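Local structure of monomethylamine corrinoid protein 1 (Methanosarcina barkeri, 3EZX) at residues N132-K143 against D164-L174. The protein carries methyl groups on a corrinoid cofactor between the methyltransferases MtmB and MtbA in methanogenesis from monomethylamine. Sequence-based numbering, arbitrary orientation.
Sequences NENVVEEAAKHK and DLMDRLNEEKL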
loop_
_atom_site.group_PDB
_atom_site.type_symbol
_atom_site.label_atom_id
_atom_site.label_comp_id
_atom_site.label_asym_id
_atom_site.label_seq_id
_atom_site.Cartn_x
_atom_site.Cartn_y
_atom_site.Cartn_z
ATOM N N ASN A 132 17.916 0.447 -0.617
ATOM C CA ASN A 132 17.794 1.882 -0.431
ATOM C C ASN A 132 18.549 2.659 -1.503
ATOM O O ASN A 132 18.135 3.745 -1.898
ATOM C CB ASN A 132 18.289 2.288 0.952
ATOM C CG ASN A 132 17.378 1.807 2.052
ATOM O OD1 ASN A 132 16.159 1.774 1.890
ATOM N ND2 ASN A 132 17.960 1.443 3.186
ATOM N N GLU A 133 19.651 2.097 -1.983
ATOM C CA GLU A 133 20.439 2.754 -3.010
ATOM C C GLU A 133 19.740 2.791 -4.364
ATOM O O GLU A 133 19.910 3.746 -5.119
ATOM C CB GLU A 133 21.804 2.082 -3.133
ATOM C CG GLU A 133 22.703 2.363 -1.941
ATOM C CD GLU A 133 24.107 1.819 -2.110
ATOM O OE1 GLU A 133 24.709 2.027 -3.187
ATOM O OE2 GLU A 133 24.616 1.194 -1.156
ATOM N N ASN A 134 18.958 1.762 -4.679
ATOM C CA ASN A 134 18.242 1.747 -5.950
ATOM C C ASN A 134 17.115 2.775 -5.935
ATOM O O ASN A 134 16.676 3.233 -6.990
ATOM C CB ASN A 134 17.666 0.362 -6.257
ATOM C CG ASN A 134 18.738 -0.653 -6.592
ATOM O OD1 ASN A 134 19.680 -0.359 -7.324
ATOM N ND2 ASN A 134 18.594 -1.860 -6.064
ATOM N N VAL A 135 16.642 3.127 -4.742
ATOM C CA VAL A 135 15.586 4.123 -4.618
ATOM C C VAL A 135 16.270 5.471 -4.799
ATOM O O VAL A 135 15.740 6.371 -5.450
ATOM C CB VAL A 135 14.899 4.078 -3.225
ATOM C CG1 VAL A 135 13.858 5.181 -3.120
ATOM C CG2 VAL A 135 14.233 2.728 -3.010
ATOM N N VAL A 136 17.463 5.590 -4.221
ATOM C CA VAL A 136 18.253 6.809 -4.325
ATOM C C VAL A 136 18.685 7.005 -5.774
ATOM O O VAL A 136 18.687 8.123 -6.281
ATOM C CB VAL A 136 19.516 6.747 -3.440
ATOM C CG1 VAL A 136 20.358 7.993 -3.647
ATOM C CG2 VAL A 136 19.121 6.628 -1.985
ATOM N N GLU A 137 19.051 5.915 -6.439
ATOM C CA GLU A 137 19.471 5.996 -7.830
ATOM C C GLU A 137 18.304 6.431 -8.702
ATOM O O GLU A 137 18.479 7.194 -9.654
ATOM C CB GLU A 137 20.016 4.645 -8.311
ATOM C CG GLU A 137 21.490 4.437 -7.993
ATOM C CD GLU A 137 22.010 3.076 -8.425
ATOM O OE1 GLU A 137 21.666 2.628 -9.540
ATOM O OE2 GLU A 137 22.775 2.460 -7.651
ATOM N N GLU A 138 17.113 5.952 -8.364
ATOM C CA GLU A 138 15.914 6.291 -9.119
ATOM C C GLU A 138 15.589 7.767 -8.920
ATOM O O GLU A 138 15.217 8.463 -9.868
ATOM C CB GLU A 138 14.739 5.433 -8.648
ATOM C CG GLU A 138 13.551 5.415 -9.597
ATOM C CD GLU A 138 13.911 4.861 -10.964
ATOM O OE1 GLU A 138 14.751 3.939 -11.025
ATOM O OE2 GLU A 138 13.348 5.336 -11.975
ATOM N N ALA A 139 15.739 8.239 -7.686
ATOM C CA ALA A 139 15.461 9.634 -7.359
ATOM C C ALA A 139 16.446 10.572 -8.054
ATOM O O ALA A 139 16.089 11.686 -8.438
ATOM C CB ALA A 139 15.519 9.840 -5.851
ATOM N N ALA A 140 17.685 10.113 -8.208
ATOM C CA ALA A 140 18.732 10.898 -8.854
ATOM C C ALA A 140 18.419 11.128 -10.328
ATOM O O ALA A 140 18.578 12.234 -10.837
ATOM C CB ALA A 140 20.079 10.191 -8.709
ATOM N N LYS A 141 17.976 10.075 -11.011
ATOM C CA LYS A 141 17.639 10.160 -12.429
ATOM C C LYS A 141 16.542 11.194 -12.650
ATOM O O LYS A 141 16.400 11.731 -13.746
ATOM C CB LYS A 141 17.146 8.802 -12.948
ATOM C CG LYS A 141 18.107 7.639 -12.736
ATOM C CD LYS A 141 17.460 6.316 -13.130
ATOM C CE LYS A 141 18.325 5.127 -12.736
ATOM N NZ LYS A 141 17.635 3.824 -12.970
ATOM N N HIS A 142 15.767 11.464 -11.604
ATOM C CA HIS A 142 14.669 12.420 -11.692
ATOM C C HIS A 142 14.900 13.665 -10.838
ATOM O O HIS A 142 13.951 14.324 -10.415
ATOM C CB HIS A 142 13.361 11.739 -11.271
ATOM C CG HIS A 142 12.919 10.654 -12.205
ATOM N ND1 HIS A 142 12.433 10.913 -13.467
ATOM C CD2 HIS A 142 12.904 9.308 -12.065
ATOM C CE1 HIS A 142 12.137 9.772 -14.066
ATOM N NE2 HIS A 142 12.414 8.784 -13.236
ATOM N N LYS A 143 16.162 13.990 -10.591
ATOM C CA LYS A 143 16.491 15.155 -9.783
ATOM C C LYS A 143 16.024 16.440 -10.453
ATOM O O LYS A 143 16.222 16.637 -11.654
ATOM C CB LYS A 143 18.001 15.228 -9.541
ATOM C CG LYS A 143 18.426 16.324 -8.570
ATOM C CD LYS A 143 19.929 16.284 -8.335
ATOM C CE LYS A 143 20.345 17.209 -7.205
ATOM N NZ LYS A 143 21.806 17.118 -6.928
ATOM N N ASP A 164 17.913 4.863 7.234
ATOM C CA ASP A 164 19.085 4.837 6.372
ATOM C C ASP A 164 18.774 5.512 5.040
ATOM O O ASP A 164 19.548 6.335 4.560
ATOM C CB ASP A 164 19.527 3.388 6.137
ATOM C CG ASP A 164 20.626 3.269 5.090
ATOM O OD1 ASP A 164 20.360 3.550 3.900
ATOM O OD2 ASP A 164 21.757 2.890 5.456
ATOM N N LEU A 165 17.639 5.164 4.447
ATOM C CA LEU A 165 17.247 5.755 3.175
ATOM C C LEU A 165 17.281 7.279 3.281
ATOM O O LEU A 165 17.978 7.946 2.511
ATOM C CB LEU A 165 15.847 5.271 2.783
ATOM C CG LEU A 165 15.190 5.802 1.504
ATOM C CD1 LEU A 165 16.144 5.706 0.318
ATOM C CD2 LEU A 165 13.918 5.000 1.239
ATOM N N MET A 166 16.539 7.829 4.237
ATOM C CA MET A 166 16.517 9.274 4.422
ATOM C C MET A 166 17.933 9.807 4.617
ATOM O O MET A 166 18.296 10.841 4.051
ATOM C CB MET A 166 15.643 9.655 5.622
ATOM C CG MET A 166 14.161 9.472 5.373
ATOM S SD MET A 166 13.633 10.257 3.832
ATOM C CE MET A 166 12.904 11.765 4.431
ATOM N N ASP A 167 18.734 9.098 5.406
ATOM C CA ASP A 167 20.105 9.531 5.639
ATOM C C ASP A 167 20.926 9.517 4.351
ATOM O O ASP A 167 21.785 10.377 4.153
ATOM C CB ASP A 167 20.788 8.646 6.689
ATOM C CG ASP A 167 20.146 8.758 8.060
ATOM O OD1 ASP A 167 19.747 9.879 8.445
ATOM O OD2 ASP A 167 20.055 7.727 8.760
ATOM N N ARG A 168 20.662 8.551 3.475
ATOM C CA ARG A 168 21.401 8.451 2.221
ATOM C C ARG A 168 20.961 9.496 1.209
ATOM O O ARG A 168 21.728 9.866 0.324
ATOM C CB ARG A 168 21.255 7.051 1.608
ATOM C CG ARG A 168 21.772 5.922 2.489
ATOM C CD ARG A 168 23.157 6.229 3.048
ATOM N NE ARG A 168 23.187 6.132 4.509
ATOM C CZ ARG A 168 24.229 6.471 5.267
ATOM N NH1 ARG A 168 25.339 6.935 4.707
ATOM N NH2 ARG A 168 24.159 6.346 6.587
ATOM N N LEU A 169 19.727 9.971 1.334
ATOM C CA LEU A 169 19.226 10.983 0.415
ATOM C C LEU A 169 19.916 12.309 0.703
ATOM O O LEU A 169 20.103 13.130 -0.196
ATOM C CB LEU A 169 17.709 11.147 0.555
ATOM C CG LEU A 169 16.821 9.960 0.180
ATOM C CD1 LEU A 169 15.362 10.385 0.250
ATOM C CD2 LEU A 169 17.161 9.478 -1.225
ATOM N N ASN A 170 20.289 12.509 1.964
ATOM C CA ASN A 170 20.967 13.730 2.382
ATOM C C ASN A 170 22.449 13.677 2.031
ATOM O O ASN A 170 23.008 14.651 1.531
ATOM C CB ASN A 170 20.773 13.942 3.884
ATOM C CG ASN A 170 19.373 14.419 4.223
ATOM O OD1 ASN A 170 18.405 14.035 3.570
ATOM N ND2 ASN A 170 19.259 15.252 5.250
ATOM N N GLU A 171 23.080 12.534 2.287
ATOM C CA GLU A 171 24.494 12.352 1.972
ATOM C C GLU A 171 24.708 12.648 0.494
ATOM O O GLU A 171 25.808 13.005 0.071
ATOM C CB GLU A 171 24.922 10.912 2.255
ATOM C CG GLU A 171 26.331 10.591 1.778
ATOM C CD GLU A 171 26.604 9.101 1.710
ATOM O OE1 GLU A 171 26.551 8.430 2.763
ATOM O OE2 GLU A 171 26.871 8.601 0.596
ATOM N N GLU A 172 23.647 12.484 -0.287
ATOM C CA GLU A 172 23.700 12.724 -1.719
ATOM C C GLU A 172 22.985 14.020 -2.049
ATOM O O GLU A 172 22.595 14.251 -3.193
ATOM C CB GLU A 172 23.051 11.563 -2.473
ATOM C CG GLU A 172 23.764 10.234 -2.282
ATOM C CD GLU A 172 25.158 10.229 -2.881
ATOM O OE1 GLU A 172 25.271 10.377 -4.116
ATOM O OE2 GLU A 172 26.137 10.077 -2.117
ATOM N N LYS A 173 22.817 14.859 -1.031
ATOM C CA LYS A 173 22.154 16.151 -1.182
ATOM C C LYS A 173 21.111 16.071 -2.289
ATOM O O LYS A 173 21.199 16.762 -3.303
ATOM C CB LYS A 173 23.196 17.232 -1.494
ATOM C CG LYS A 173 24.345 17.272 -0.485
ATOM C CD LYS A 173 25.275 18.456 -0.710
ATOM C CE LYS A 173 26.381 18.489 0.341
ATOM N NZ LYS A 173 27.223 19.716 0.244
ATOM N N LEU A 174 20.121 15.209 -2.075
ATOM C CA LEU A 174 19.050 14.980 -3.037
ATOM C C LEU A 174 17.698 15.183 -2.348
ATOM O O LEU A 174 16.670 15.394 -2.997
ATOM C CB LEU A 174 19.163 13.548 -3.563
ATOM C CG LEU A 174 18.575 13.202 -4.928
ATOM C CD1 LEU A 174 19.243 14.044 -5.994
ATOM C CD2 LEU A 174 18.793 11.723 -5.214
#
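N132 meets D164 and L165 with every atom of its side chain, a worked example of how adjacent helices of a Rossmann-like domain are joined by a polar end and an apolar seam. Its CB lies 3.8 Å from D164 OD1. With CG beside the backbone N and anti to the carbonyl carbon, that atom comes 3.9 Å from L165 CB; OD1 rests against that same CB, while ND2 makes a weak, bent hydrogen bond to D164 OD1 (3.3 Å, 127° at the hydrogen). Amide and carboxylate planes differ by 22°, and G161 O takes a second weak bond from ND2. Cutting the residue back to alanine is likely to leave D164 OD1 without its amide partner and to open a gap beside L165 CB. Farther along, V136 CG2 packs 3.5 Å from L169 CD2, and L174 puts CD2 against A139 and A140 and CD1 against the extended aliphatic chain of K143. The axes of 132-141 and 164-171 come within 9.6 Å. They cross at -41°, both helices on one face of the parallel sheet, where V135 and L165 share F98 of strand 94-99. With one weak bond between them, these helices evidently rely chiefly on apolar packing.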